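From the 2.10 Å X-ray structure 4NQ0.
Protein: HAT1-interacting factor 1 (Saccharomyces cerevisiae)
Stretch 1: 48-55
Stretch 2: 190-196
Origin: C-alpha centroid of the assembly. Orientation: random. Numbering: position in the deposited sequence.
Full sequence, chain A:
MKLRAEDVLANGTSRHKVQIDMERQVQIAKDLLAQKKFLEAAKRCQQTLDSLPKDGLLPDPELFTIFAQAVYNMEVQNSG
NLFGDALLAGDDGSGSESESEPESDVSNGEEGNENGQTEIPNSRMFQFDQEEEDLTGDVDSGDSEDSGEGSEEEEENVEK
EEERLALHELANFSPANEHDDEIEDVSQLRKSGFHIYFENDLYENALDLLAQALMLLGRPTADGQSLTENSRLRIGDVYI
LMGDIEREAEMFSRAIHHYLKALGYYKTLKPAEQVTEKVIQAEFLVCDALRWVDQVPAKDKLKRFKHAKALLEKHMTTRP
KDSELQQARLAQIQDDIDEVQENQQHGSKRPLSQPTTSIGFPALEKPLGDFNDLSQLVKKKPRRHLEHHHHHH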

# COMPACT_ATOMS: atom_id res chain seq x y z
N THR A 48 6.48 16.35 -14.82
CA THR A 48 7.63 16.61 -13.96
C THR A 48 8.63 15.47 -14.10
O THR A 48 9.82 15.72 -14.29
CB THR A 48 7.22 16.82 -12.48
OG1 THR A 48 6.23 17.86 -12.39
CG2 THR A 48 8.42 17.20 -11.62
N LEU A 49 8.15 14.22 -14.06
CA LEU A 49 9.04 13.06 -14.16
C LEU A 49 9.77 13.03 -15.52
O LEU A 49 10.95 12.73 -15.56
CB LEU A 49 8.31 11.73 -13.87
CG LEU A 49 8.01 11.41 -12.39
CD1 LEU A 49 7.03 10.27 -12.22
CD2 LEU A 49 9.29 11.12 -11.60
N ASP A 50 9.07 13.36 -16.62
CA ASP A 50 9.66 13.30 -17.96
C ASP A 50 10.77 14.33 -18.13
O ASP A 50 11.67 14.13 -18.92
CB ASP A 50 8.61 13.53 -19.06
CG ASP A 50 7.86 12.26 -19.46
OD1 ASP A 50 8.40 11.14 -19.36
OD2 ASP A 50 6.70 12.39 -19.91
N SER A 51 10.69 15.44 -17.41
CA SER A 51 11.65 16.53 -17.58
C SER A 51 12.78 16.53 -16.56
O SER A 51 13.64 17.41 -16.63
CB SER A 51 10.93 17.88 -17.60
OG SER A 51 10.44 18.16 -18.90
N LEU A 52 12.80 15.59 -15.63
CA LEU A 52 13.94 15.51 -14.70
C LEU A 52 15.16 15.00 -15.47
O LEU A 52 15.03 14.12 -16.32
CB LEU A 52 13.67 14.54 -13.55
CG LEU A 52 12.63 14.94 -12.52
CD1 LEU A 52 12.25 13.72 -11.70
CD2 LEU A 52 13.14 16.07 -11.63
N PRO A 53 16.35 15.54 -15.17
CA PRO A 53 17.56 15.00 -15.79
C PRO A 53 17.77 13.53 -15.45
O PRO A 53 17.47 13.10 -14.33
CB PRO A 53 18.69 15.86 -15.21
CG PRO A 53 18.11 16.51 -14.01
CD PRO A 53 16.65 16.67 -14.27
N LYS A 54 18.29 12.76 -16.40
CA LYS A 54 18.36 11.30 -16.27
C LYS A 54 19.52 10.80 -15.41
O LYS A 54 19.53 9.63 -15.03
CB LYS A 54 18.43 10.64 -17.66
N ASP A 55 20.49 11.66 -15.09
CA ASP A 55 21.62 11.23 -14.25
C ASP A 55 21.78 12.04 -12.96
O ASP A 55 21.68 13.27 -12.96
CB ASP A 55 22.92 11.25 -15.04
CG ASP A 55 23.98 10.32 -14.46
N ARG A 190 12.18 3.84 -13.99
CA ARG A 190 11.88 4.48 -15.28
C ARG A 190 12.47 5.88 -15.29
O ARG A 190 12.36 6.61 -14.31
CB ARG A 190 10.39 4.56 -15.54
CG ARG A 190 10.05 5.25 -16.86
CD ARG A 190 8.58 5.10 -17.23
NE ARG A 190 8.27 3.72 -17.57
CZ ARG A 190 8.60 3.12 -18.72
NH1 ARG A 190 9.24 3.77 -19.69
NH2 ARG A 190 8.27 1.85 -18.90
N LYS A 191 13.14 6.22 -16.39
CA LYS A 191 13.76 7.53 -16.55
C LYS A 191 12.99 8.41 -17.54
O LYS A 191 13.10 9.63 -17.46
CB LYS A 191 15.22 7.39 -17.00
CG LYS A 191 16.12 6.63 -16.04
CD LYS A 191 16.35 7.39 -14.74
CE LYS A 191 17.43 6.69 -13.87
NZ LYS A 191 17.95 7.53 -12.72
N SER A 192 12.22 7.81 -18.44
CA SER A 192 11.45 8.59 -19.41
C SER A 192 10.26 7.81 -19.95
O SER A 192 10.09 6.62 -19.65
CB SER A 192 12.35 9.08 -20.55
OG SER A 192 12.93 8.00 -21.27
N GLY A 193 9.43 8.48 -20.73
CA GLY A 193 8.23 7.87 -21.31
C GLY A 193 7.10 7.63 -20.32
O GLY A 193 6.32 6.70 -20.48
N PHE A 194 6.98 8.50 -19.32
CA PHE A 194 5.93 8.37 -18.29
C PHE A 194 4.50 8.56 -18.79
O PHE A 194 3.56 8.28 -18.05
CB PHE A 194 6.19 9.32 -17.11
CG PHE A 194 7.36 8.91 -16.26
CD1 PHE A 194 7.18 8.09 -15.17
CD2 PHE A 194 8.64 9.33 -16.58
CE1 PHE A 194 8.24 7.70 -14.39
CE2 PHE A 194 9.72 8.95 -15.79
CZ PHE A 194 9.52 8.14 -14.70
N HIS A 195 4.34 9.03 -20.03
CA HIS A 195 3.03 9.08 -20.66
C HIS A 195 2.42 7.68 -20.82
O HIS A 195 1.22 7.54 -21.01
CB HIS A 195 3.11 9.77 -22.03
CG HIS A 195 3.57 8.88 -23.15
ND1 HIS A 195 4.89 8.80 -23.56
CD2 HIS A 195 2.88 8.02 -23.94
CE1 HIS A 195 4.99 7.93 -24.55
NE2 HIS A 195 3.79 7.44 -24.80
N ILE A 196 3.27 6.64 -20.78
CA ILE A 196 2.82 5.25 -20.89
C ILE A 196 1.79 4.87 -19.83
O ILE A 196 0.95 4.00 -20.07
CB ILE A 196 4.04 4.26 -20.81
CG1 ILE A 196 3.63 2.85 -21.27
CG2 ILE A 196 4.61 4.22 -19.41
O HOH W 1 12.62 10.73 -14.92
O HOH W 2 6.13 10.64 -21.83

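The C-terminal part of a helix, including Thr48 to Asp50, and the chain that follows it lie against a loop that tightens into a 3-10 segment at Phe194, and the contact buries 343 Å² in total. In CA register Asp50 pairs with Ser192, their CA atoms 5.2 Å apart.

Arg190 does not reach the other stretch; its NH1 donates to Ser192 O at 3.0 Å. Lys191 extends its side chain to Lys54, where NZ makes a weak hydrogen bond to the carbonyl O at 3.5 Å. The carbonyl oxygens of Lys191 and Leu49, 4.2 Å apart, are both acceptors and cannot pair directly; water 1 donates to each, at 2.8 Å from Lys191 O and 2.7 Å from Leu49 O.

Gly193 turns the chain with phi 73°, a value that favours glycine. Phe194 N then donates to Asp50 OD1 at 3.0 Å and 162°, a nearly linear bond. The CA-to-CB bond of Phe194 points toward the other stretch. Leu49 CB sits 3.6 Å from the ring centroid, 10° off the normal, a CH-pi contact over the face, while Asp50 OD1 lies at the edge, 3.3 Å from Phe194 CD2. Water 2 accepts from His195 N at 3.0 Å and donates to Asp50 OD2 at 2.7 Å, bridging 4.1 Å between Asp50 OD2 and His195 N, too long for a direct hydrogen bond.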